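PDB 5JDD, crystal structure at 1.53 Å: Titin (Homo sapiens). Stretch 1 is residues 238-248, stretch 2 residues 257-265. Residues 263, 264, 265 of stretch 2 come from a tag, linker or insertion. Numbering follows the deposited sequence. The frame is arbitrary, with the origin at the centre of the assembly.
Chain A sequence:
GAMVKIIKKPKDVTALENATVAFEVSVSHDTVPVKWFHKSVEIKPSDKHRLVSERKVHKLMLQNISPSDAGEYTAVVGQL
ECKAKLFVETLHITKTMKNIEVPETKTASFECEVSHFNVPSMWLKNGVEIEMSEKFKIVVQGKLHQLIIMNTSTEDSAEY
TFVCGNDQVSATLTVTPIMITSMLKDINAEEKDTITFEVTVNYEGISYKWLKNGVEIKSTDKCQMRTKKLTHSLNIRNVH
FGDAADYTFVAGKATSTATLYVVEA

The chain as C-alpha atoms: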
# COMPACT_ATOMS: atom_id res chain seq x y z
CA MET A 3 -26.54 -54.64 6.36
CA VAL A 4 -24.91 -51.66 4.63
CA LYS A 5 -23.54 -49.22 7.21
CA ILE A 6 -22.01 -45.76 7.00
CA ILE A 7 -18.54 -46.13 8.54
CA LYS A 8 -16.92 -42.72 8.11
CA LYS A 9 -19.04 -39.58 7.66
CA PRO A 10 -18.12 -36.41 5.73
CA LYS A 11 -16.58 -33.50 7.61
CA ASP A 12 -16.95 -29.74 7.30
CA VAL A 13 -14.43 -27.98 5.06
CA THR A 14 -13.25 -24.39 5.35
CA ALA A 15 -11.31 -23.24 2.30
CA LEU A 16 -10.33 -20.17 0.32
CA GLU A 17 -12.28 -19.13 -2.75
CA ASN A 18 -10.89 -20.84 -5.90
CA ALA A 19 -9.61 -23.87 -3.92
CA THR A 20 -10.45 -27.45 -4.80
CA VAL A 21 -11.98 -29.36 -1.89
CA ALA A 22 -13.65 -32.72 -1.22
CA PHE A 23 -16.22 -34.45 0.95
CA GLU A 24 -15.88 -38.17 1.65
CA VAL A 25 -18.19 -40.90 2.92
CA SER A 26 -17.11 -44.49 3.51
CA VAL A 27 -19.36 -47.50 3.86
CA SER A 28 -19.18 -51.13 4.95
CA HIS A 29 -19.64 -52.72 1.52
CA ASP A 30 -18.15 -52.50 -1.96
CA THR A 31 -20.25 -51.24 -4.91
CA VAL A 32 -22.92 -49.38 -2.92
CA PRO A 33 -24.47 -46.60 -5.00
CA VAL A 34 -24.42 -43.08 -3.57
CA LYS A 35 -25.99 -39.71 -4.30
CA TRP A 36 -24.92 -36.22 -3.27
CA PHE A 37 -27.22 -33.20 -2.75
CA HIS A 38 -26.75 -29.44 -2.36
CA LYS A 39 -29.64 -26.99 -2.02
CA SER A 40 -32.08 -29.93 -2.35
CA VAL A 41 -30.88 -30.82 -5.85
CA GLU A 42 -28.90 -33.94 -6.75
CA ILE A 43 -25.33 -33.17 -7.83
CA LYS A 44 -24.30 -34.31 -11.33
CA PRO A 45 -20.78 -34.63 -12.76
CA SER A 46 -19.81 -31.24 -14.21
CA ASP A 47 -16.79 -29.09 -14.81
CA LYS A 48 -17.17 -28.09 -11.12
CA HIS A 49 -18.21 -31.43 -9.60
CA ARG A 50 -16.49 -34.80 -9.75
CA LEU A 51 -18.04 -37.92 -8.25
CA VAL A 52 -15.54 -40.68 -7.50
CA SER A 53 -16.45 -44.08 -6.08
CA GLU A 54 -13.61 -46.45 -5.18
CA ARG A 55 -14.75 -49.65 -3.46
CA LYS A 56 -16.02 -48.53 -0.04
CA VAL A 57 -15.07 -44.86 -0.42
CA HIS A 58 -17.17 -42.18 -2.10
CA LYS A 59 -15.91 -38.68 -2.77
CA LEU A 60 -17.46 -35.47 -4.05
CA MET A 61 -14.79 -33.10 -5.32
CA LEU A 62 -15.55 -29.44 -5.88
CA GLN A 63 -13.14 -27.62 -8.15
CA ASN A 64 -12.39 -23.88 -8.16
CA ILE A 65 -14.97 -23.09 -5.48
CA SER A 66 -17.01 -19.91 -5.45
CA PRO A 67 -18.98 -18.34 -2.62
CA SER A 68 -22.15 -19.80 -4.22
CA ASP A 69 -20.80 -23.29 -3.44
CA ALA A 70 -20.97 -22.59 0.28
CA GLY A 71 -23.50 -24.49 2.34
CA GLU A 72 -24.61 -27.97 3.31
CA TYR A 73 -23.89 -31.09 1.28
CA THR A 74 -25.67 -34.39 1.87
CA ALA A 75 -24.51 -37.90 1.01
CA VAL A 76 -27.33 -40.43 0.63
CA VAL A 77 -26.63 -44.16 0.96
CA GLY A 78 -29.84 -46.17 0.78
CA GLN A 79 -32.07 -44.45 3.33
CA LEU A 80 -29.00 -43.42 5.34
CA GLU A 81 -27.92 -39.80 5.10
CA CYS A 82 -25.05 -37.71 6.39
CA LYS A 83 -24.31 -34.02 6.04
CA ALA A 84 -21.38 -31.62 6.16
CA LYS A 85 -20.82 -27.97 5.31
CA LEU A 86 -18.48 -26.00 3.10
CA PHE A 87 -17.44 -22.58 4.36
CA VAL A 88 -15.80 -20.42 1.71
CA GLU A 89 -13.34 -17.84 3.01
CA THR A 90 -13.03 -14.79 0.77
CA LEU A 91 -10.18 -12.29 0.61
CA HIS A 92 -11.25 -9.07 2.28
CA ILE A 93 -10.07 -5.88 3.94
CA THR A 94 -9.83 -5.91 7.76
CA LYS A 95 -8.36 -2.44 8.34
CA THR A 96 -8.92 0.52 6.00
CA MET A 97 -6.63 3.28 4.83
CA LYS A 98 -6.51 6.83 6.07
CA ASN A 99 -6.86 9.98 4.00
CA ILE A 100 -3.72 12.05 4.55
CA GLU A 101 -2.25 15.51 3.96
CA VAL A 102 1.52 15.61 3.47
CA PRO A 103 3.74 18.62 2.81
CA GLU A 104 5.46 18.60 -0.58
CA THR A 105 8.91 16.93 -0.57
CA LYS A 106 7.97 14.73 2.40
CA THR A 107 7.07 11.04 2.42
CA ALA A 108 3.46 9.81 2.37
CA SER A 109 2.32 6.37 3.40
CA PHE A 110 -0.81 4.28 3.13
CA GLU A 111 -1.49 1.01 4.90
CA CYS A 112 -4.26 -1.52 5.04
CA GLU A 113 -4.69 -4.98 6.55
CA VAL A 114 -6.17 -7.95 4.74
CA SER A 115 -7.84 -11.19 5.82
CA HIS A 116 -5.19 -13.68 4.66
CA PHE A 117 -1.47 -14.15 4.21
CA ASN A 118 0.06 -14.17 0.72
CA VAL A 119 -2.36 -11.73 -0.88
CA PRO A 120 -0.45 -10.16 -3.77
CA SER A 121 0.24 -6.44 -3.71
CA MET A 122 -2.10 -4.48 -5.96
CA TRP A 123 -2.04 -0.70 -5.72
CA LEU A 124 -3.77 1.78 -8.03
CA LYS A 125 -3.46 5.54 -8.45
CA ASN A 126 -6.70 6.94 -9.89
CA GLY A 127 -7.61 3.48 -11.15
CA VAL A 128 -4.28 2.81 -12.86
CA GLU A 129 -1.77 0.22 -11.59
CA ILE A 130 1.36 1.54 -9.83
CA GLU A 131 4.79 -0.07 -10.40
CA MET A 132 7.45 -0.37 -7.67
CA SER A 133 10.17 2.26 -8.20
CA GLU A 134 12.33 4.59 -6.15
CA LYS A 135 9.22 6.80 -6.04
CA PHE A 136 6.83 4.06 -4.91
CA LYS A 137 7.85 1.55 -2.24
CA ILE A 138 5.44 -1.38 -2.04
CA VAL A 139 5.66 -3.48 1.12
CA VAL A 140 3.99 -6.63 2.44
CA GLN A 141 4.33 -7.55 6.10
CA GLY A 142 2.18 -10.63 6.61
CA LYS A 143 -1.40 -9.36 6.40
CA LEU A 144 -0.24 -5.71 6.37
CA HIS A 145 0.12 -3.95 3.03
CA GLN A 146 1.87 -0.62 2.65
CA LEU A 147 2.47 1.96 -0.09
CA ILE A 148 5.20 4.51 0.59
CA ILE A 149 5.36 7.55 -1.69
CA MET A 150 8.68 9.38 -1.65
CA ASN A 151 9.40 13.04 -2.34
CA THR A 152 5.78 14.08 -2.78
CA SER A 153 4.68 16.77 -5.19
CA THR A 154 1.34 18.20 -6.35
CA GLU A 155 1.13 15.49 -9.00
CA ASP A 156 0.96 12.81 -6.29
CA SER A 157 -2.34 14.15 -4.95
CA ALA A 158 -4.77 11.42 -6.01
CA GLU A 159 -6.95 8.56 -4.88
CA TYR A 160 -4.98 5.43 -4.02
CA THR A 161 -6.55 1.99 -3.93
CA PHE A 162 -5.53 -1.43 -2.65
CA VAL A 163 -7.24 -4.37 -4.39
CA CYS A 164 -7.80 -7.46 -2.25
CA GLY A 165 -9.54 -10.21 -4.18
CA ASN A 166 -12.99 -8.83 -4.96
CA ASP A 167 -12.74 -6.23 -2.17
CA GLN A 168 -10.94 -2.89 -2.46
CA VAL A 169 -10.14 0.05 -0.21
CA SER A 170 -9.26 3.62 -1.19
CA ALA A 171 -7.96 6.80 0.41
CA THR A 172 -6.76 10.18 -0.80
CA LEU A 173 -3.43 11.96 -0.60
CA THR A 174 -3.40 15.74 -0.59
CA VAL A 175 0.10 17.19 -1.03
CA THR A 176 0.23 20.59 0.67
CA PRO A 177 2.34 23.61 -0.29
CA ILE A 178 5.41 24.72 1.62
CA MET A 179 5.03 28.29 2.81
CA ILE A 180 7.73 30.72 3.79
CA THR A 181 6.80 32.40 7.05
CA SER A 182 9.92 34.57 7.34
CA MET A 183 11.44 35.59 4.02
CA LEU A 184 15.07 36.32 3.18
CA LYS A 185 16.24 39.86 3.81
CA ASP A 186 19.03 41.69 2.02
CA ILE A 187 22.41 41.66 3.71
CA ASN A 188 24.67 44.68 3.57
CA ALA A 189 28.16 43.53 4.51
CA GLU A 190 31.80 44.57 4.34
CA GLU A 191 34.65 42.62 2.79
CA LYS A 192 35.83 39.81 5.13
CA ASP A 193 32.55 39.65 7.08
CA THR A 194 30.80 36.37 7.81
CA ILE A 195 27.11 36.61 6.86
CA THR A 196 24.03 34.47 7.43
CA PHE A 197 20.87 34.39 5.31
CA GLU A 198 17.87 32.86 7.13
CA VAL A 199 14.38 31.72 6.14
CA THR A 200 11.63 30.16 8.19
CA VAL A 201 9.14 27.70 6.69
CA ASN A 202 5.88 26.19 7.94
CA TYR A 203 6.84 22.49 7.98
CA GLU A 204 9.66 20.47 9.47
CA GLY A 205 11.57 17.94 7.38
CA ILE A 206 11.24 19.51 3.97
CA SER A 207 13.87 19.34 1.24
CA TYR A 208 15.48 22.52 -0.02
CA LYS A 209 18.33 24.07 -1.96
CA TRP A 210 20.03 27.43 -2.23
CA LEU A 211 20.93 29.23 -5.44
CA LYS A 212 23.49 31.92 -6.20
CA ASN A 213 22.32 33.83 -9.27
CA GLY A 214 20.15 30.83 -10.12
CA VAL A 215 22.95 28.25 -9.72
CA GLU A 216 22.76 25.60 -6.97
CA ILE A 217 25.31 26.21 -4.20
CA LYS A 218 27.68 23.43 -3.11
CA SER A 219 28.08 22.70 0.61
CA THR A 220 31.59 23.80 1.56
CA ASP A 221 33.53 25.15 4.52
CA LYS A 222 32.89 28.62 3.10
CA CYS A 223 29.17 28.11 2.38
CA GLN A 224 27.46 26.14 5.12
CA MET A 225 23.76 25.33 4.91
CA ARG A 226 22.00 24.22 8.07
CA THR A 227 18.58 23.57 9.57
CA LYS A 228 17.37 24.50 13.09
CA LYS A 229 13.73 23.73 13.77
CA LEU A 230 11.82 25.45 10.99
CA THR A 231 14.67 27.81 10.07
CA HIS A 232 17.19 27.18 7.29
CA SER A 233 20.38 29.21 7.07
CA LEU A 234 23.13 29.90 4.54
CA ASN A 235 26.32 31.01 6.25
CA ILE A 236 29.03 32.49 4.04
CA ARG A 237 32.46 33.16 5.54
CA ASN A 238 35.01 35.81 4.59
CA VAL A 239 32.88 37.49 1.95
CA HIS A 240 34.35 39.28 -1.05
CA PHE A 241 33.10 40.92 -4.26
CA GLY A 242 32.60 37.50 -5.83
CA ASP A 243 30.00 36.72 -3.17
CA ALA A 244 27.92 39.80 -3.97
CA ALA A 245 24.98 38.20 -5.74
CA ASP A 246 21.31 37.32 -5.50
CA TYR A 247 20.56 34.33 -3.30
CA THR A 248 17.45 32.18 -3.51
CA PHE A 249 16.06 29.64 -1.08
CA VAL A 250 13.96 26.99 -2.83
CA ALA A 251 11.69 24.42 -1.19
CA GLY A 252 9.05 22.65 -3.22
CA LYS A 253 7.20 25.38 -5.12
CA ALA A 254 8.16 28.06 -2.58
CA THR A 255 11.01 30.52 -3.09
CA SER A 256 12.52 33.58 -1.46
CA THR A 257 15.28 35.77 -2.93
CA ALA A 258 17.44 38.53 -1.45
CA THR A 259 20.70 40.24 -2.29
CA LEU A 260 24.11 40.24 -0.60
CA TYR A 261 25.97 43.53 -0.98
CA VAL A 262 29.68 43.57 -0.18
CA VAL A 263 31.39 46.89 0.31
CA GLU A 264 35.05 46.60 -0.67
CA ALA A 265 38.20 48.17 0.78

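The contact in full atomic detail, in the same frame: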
# COMPACT_ATOMS: atom_id res chain seq x y z
N ASN A 238 33.95 35.04 5.24
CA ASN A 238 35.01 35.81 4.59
C ASN A 238 34.57 36.35 3.23
O ASN A 238 35.19 36.08 2.20
CB ASN A 238 36.29 34.96 4.46
CG ASN A 238 37.50 35.79 4.08
OD1 ASN A 238 37.52 37.00 4.27
ND2 ASN A 238 38.51 35.13 3.52
N VAL A 239 33.48 37.10 3.23
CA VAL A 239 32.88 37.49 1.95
C VAL A 239 33.76 38.46 1.15
O VAL A 239 34.53 39.25 1.71
CB VAL A 239 31.45 38.07 2.11
CG1 VAL A 239 30.51 37.01 2.68
CG2 VAL A 239 31.45 39.31 2.99
N HIS A 240 33.64 38.37 -0.16
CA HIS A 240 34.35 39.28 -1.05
C HIS A 240 33.41 39.67 -2.18
O HIS A 240 32.25 39.25 -2.19
CB HIS A 240 35.65 38.65 -1.56
CG HIS A 240 35.46 37.28 -2.15
ND1 HIS A 240 34.70 37.06 -3.28
CD2 HIS A 240 35.93 36.07 -1.76
CE1 HIS A 240 34.71 35.77 -3.57
NE2 HIS A 240 35.44 35.15 -2.65
N PHE A 241 33.91 40.45 -3.13
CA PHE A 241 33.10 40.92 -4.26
C PHE A 241 32.43 39.77 -5.00
O PHE A 241 31.30 39.90 -5.48
CB PHE A 241 33.98 41.73 -5.22
CG PHE A 241 33.32 42.03 -6.54
CD1 PHE A 241 32.46 43.12 -6.67
CD2 PHE A 241 33.59 41.25 -7.66
CE1 PHE A 241 31.86 43.41 -7.90
CE2 PHE A 241 32.99 41.53 -8.88
CZ PHE A 241 32.14 42.62 -9.00
N GLY A 242 33.13 38.65 -5.12
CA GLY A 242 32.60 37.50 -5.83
C GLY A 242 31.34 36.94 -5.19
O GLY A 242 30.53 36.31 -5.85
N ASP A 243 31.18 37.19 -3.89
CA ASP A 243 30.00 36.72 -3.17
C ASP A 243 28.79 37.64 -3.32
O ASP A 243 27.66 37.24 -3.02
CB ASP A 243 30.31 36.55 -1.68
CG ASP A 243 31.38 35.51 -1.44
OD1 ASP A 243 31.18 34.34 -1.82
OD2 ASP A 243 32.44 35.86 -0.87
N ALA A 244 29.03 38.88 -3.75
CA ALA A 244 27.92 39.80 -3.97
C ALA A 244 27.06 39.30 -5.14
O ALA A 244 27.52 39.22 -6.28
CB ALA A 244 28.42 41.21 -4.20
N ALA A 245 25.82 38.95 -4.83
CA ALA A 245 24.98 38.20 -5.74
C ALA A 245 23.57 38.14 -5.19
O ALA A 245 23.32 38.57 -4.06
CB ALA A 245 25.53 36.78 -5.91
N ASP A 246 22.67 37.57 -5.98
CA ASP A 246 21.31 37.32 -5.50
C ASP A 246 21.22 35.87 -5.05
O ASP A 246 21.62 34.95 -5.77
CB ASP A 246 20.28 37.57 -6.60
CG ASP A 246 20.25 39.00 -7.07
OD1 ASP A 246 20.63 39.90 -6.29
OD2 ASP A 246 19.85 39.21 -8.23
N TYR A 247 20.67 35.67 -3.86
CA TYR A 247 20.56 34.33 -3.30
C TYR A 247 19.10 33.93 -3.18
O TYR A 247 18.26 34.75 -2.80
CB TYR A 247 21.26 34.28 -1.93
CG TYR A 247 22.75 34.41 -2.08
CD1 TYR A 247 23.36 35.66 -2.18
CD2 TYR A 247 23.54 33.28 -2.18
CE1 TYR A 247 24.74 35.78 -2.35
CE2 TYR A 247 24.93 33.39 -2.32
CZ TYR A 247 25.51 34.64 -2.42
OH TYR A 247 26.87 34.75 -2.59
N THR A 248 18.82 32.67 -3.52
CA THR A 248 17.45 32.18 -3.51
C THR A 248 17.36 30.89 -2.70
O THR A 248 18.13 29.95 -2.91
CB THR A 248 16.94 31.89 -4.94
OG1 THR A 248 17.04 33.08 -5.74
CG2 THR A 248 15.48 31.43 -4.91
N THR A 257 14.00 35.26 -2.42
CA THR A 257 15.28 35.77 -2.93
C THR A 257 15.65 37.08 -2.23
O THR A 257 14.78 37.89 -1.91
CB THR A 257 15.24 35.98 -4.46
OG1 THR A 257 14.96 34.74 -5.12
CG2 THR A 257 16.58 36.50 -4.99
N ALA A 258 16.94 37.26 -1.97
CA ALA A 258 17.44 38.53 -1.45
C ALA A 258 18.85 38.73 -1.97
O ALA A 258 19.42 37.83 -2.59
CB ALA A 258 17.43 38.55 0.07
N THR A 259 19.40 39.91 -1.74
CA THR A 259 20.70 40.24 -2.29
C THR A 259 21.74 40.43 -1.19
O THR A 259 21.45 41.01 -0.14
CB THR A 259 20.60 41.53 -3.12
OG1 THR A 259 19.65 41.32 -4.18
CG2 THR A 259 21.95 41.91 -3.72
N LEU A 260 22.96 39.94 -1.44
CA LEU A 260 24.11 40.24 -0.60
C LEU A 260 24.91 41.34 -1.27
O LEU A 260 25.34 41.20 -2.42
CB LEU A 260 25.00 39.00 -0.43
CG LEU A 260 26.34 39.22 0.28
CD1 LEU A 260 26.15 39.73 1.70
CD2 LEU A 260 27.15 37.92 0.30
N TYR A 261 25.08 42.45 -0.55
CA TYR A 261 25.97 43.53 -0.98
C TYR A 261 27.25 43.45 -0.16
O TYR A 261 27.23 43.22 1.05
CB TYR A 261 25.29 44.89 -0.77
CG TYR A 261 24.03 45.09 -1.58
CD1 TYR A 261 24.08 45.56 -2.89
CD2 TYR A 261 22.79 44.80 -1.03
CE1 TYR A 261 22.92 45.74 -3.62
CE2 TYR A 261 21.62 44.97 -1.76
CZ TYR A 261 21.70 45.44 -3.06
OH TYR A 261 20.54 45.60 -3.78
N VAL A 262 28.38 43.64 -0.84
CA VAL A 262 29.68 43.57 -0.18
C VAL A 262 30.47 44.82 -0.50
O VAL A 262 30.87 45.05 -1.65
CB VAL A 262 30.49 42.33 -0.60
CG1 VAL A 262 31.84 42.32 0.12
CG2 VAL A 262 29.72 41.05 -0.29
N VAL A 263 30.66 45.65 0.51
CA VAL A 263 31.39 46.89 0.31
C VAL A 263 32.88 46.60 0.44
O VAL A 263 33.35 46.13 1.48
CB VAL A 263 30.95 47.95 1.33
CG1 VAL A 263 31.81 49.18 1.22
CG2 VAL A 263 29.47 48.30 1.11
N GLU A 264 33.63 46.90 -0.62
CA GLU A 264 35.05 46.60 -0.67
C GLU A 264 35.92 47.71 -0.09
O GLU A 264 35.57 48.89 -0.20
CB GLU A 264 35.49 46.38 -2.12
CG GLU A 264 34.90 45.16 -2.79
CD GLU A 264 35.41 45.00 -4.21
OE1 GLU A 264 34.85 45.65 -5.12
OE2 GLU A 264 36.39 44.25 -4.40
N ALA A 265 37.03 47.31 0.52
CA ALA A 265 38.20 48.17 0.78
C ALA A 265 37.92 49.52 1.43
O ALA A 265 38.78 50.40 1.38
CB ALA A 265 39.01 48.36 -0.51
OXT ALA A 265 36.86 49.77 1.99
O HOH W 1 36.39 42.14 -2.47

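How do the two backbones meet? The strand through Tyr 247 and Thr 248 runs antiparallel to the strand that passes through Thr 257 and on to the tag residue Val 263, their directions differing by 145°. Tyr 247 and Ala 258 form the firmest pair: Tyr 247 N donates to Ala 258 O at 2.8 Å, and Ala 258 N to Tyr 247 O at 3.0 Å. At Ala 245 the pairing loosens. Leu 260 N still reaches Ala 245 O at 3.0 Å, but the return bond from Ala 245 N to Leu 260 O is weak, at 3.3 Å and 140°.

What do the side chains add on the face bearing Asp 246 and Thr 248? Here the partners are polar, as suits positions that are not fully buried. Thr 259 OG1 donates to Asp 246 OD1 at 2.7 Å, and Thr 248 OG1 hydrogen-bonds Thr 257 OG1 at 2.7 Å. Asp 246 with Thr 259 and Thr 248 with Thr 257 are the non-hydrogen-bonded pairs of the backbone ladder, and their CA atoms come close, at 4.4 Å and 4.2 Å, within reach of short side chains.

What is buried on the other face? Leu 260 gives up the most surface, its CB lying 3.8 Å from Tyr 247 CE1 and its CD2 4.2 Å from Val 239 CG1. Small Ala 245 and Ala 258 share this face. The tyrosine keeps its polar end satisfied within its own stretch, Tyr 247 OH donating to Asp 243 O at 2.6 Å.

How does the contact continue before the first strand? In a short 3-10 segment, Phe 241 to Asp 243, the side chain of Asp 243 reaches back, its OD2 accepting from His 240 N at 2.9 Å. Alongside it, Val 262 CG2 packs 4.1 Å from both Val 239 CG2 and Ala 244 CB. Beyond, one water accepts from Phe 241 N at 3.1 Å and donates to OE2 of the tag residue Glu 264 at 2.9 Å.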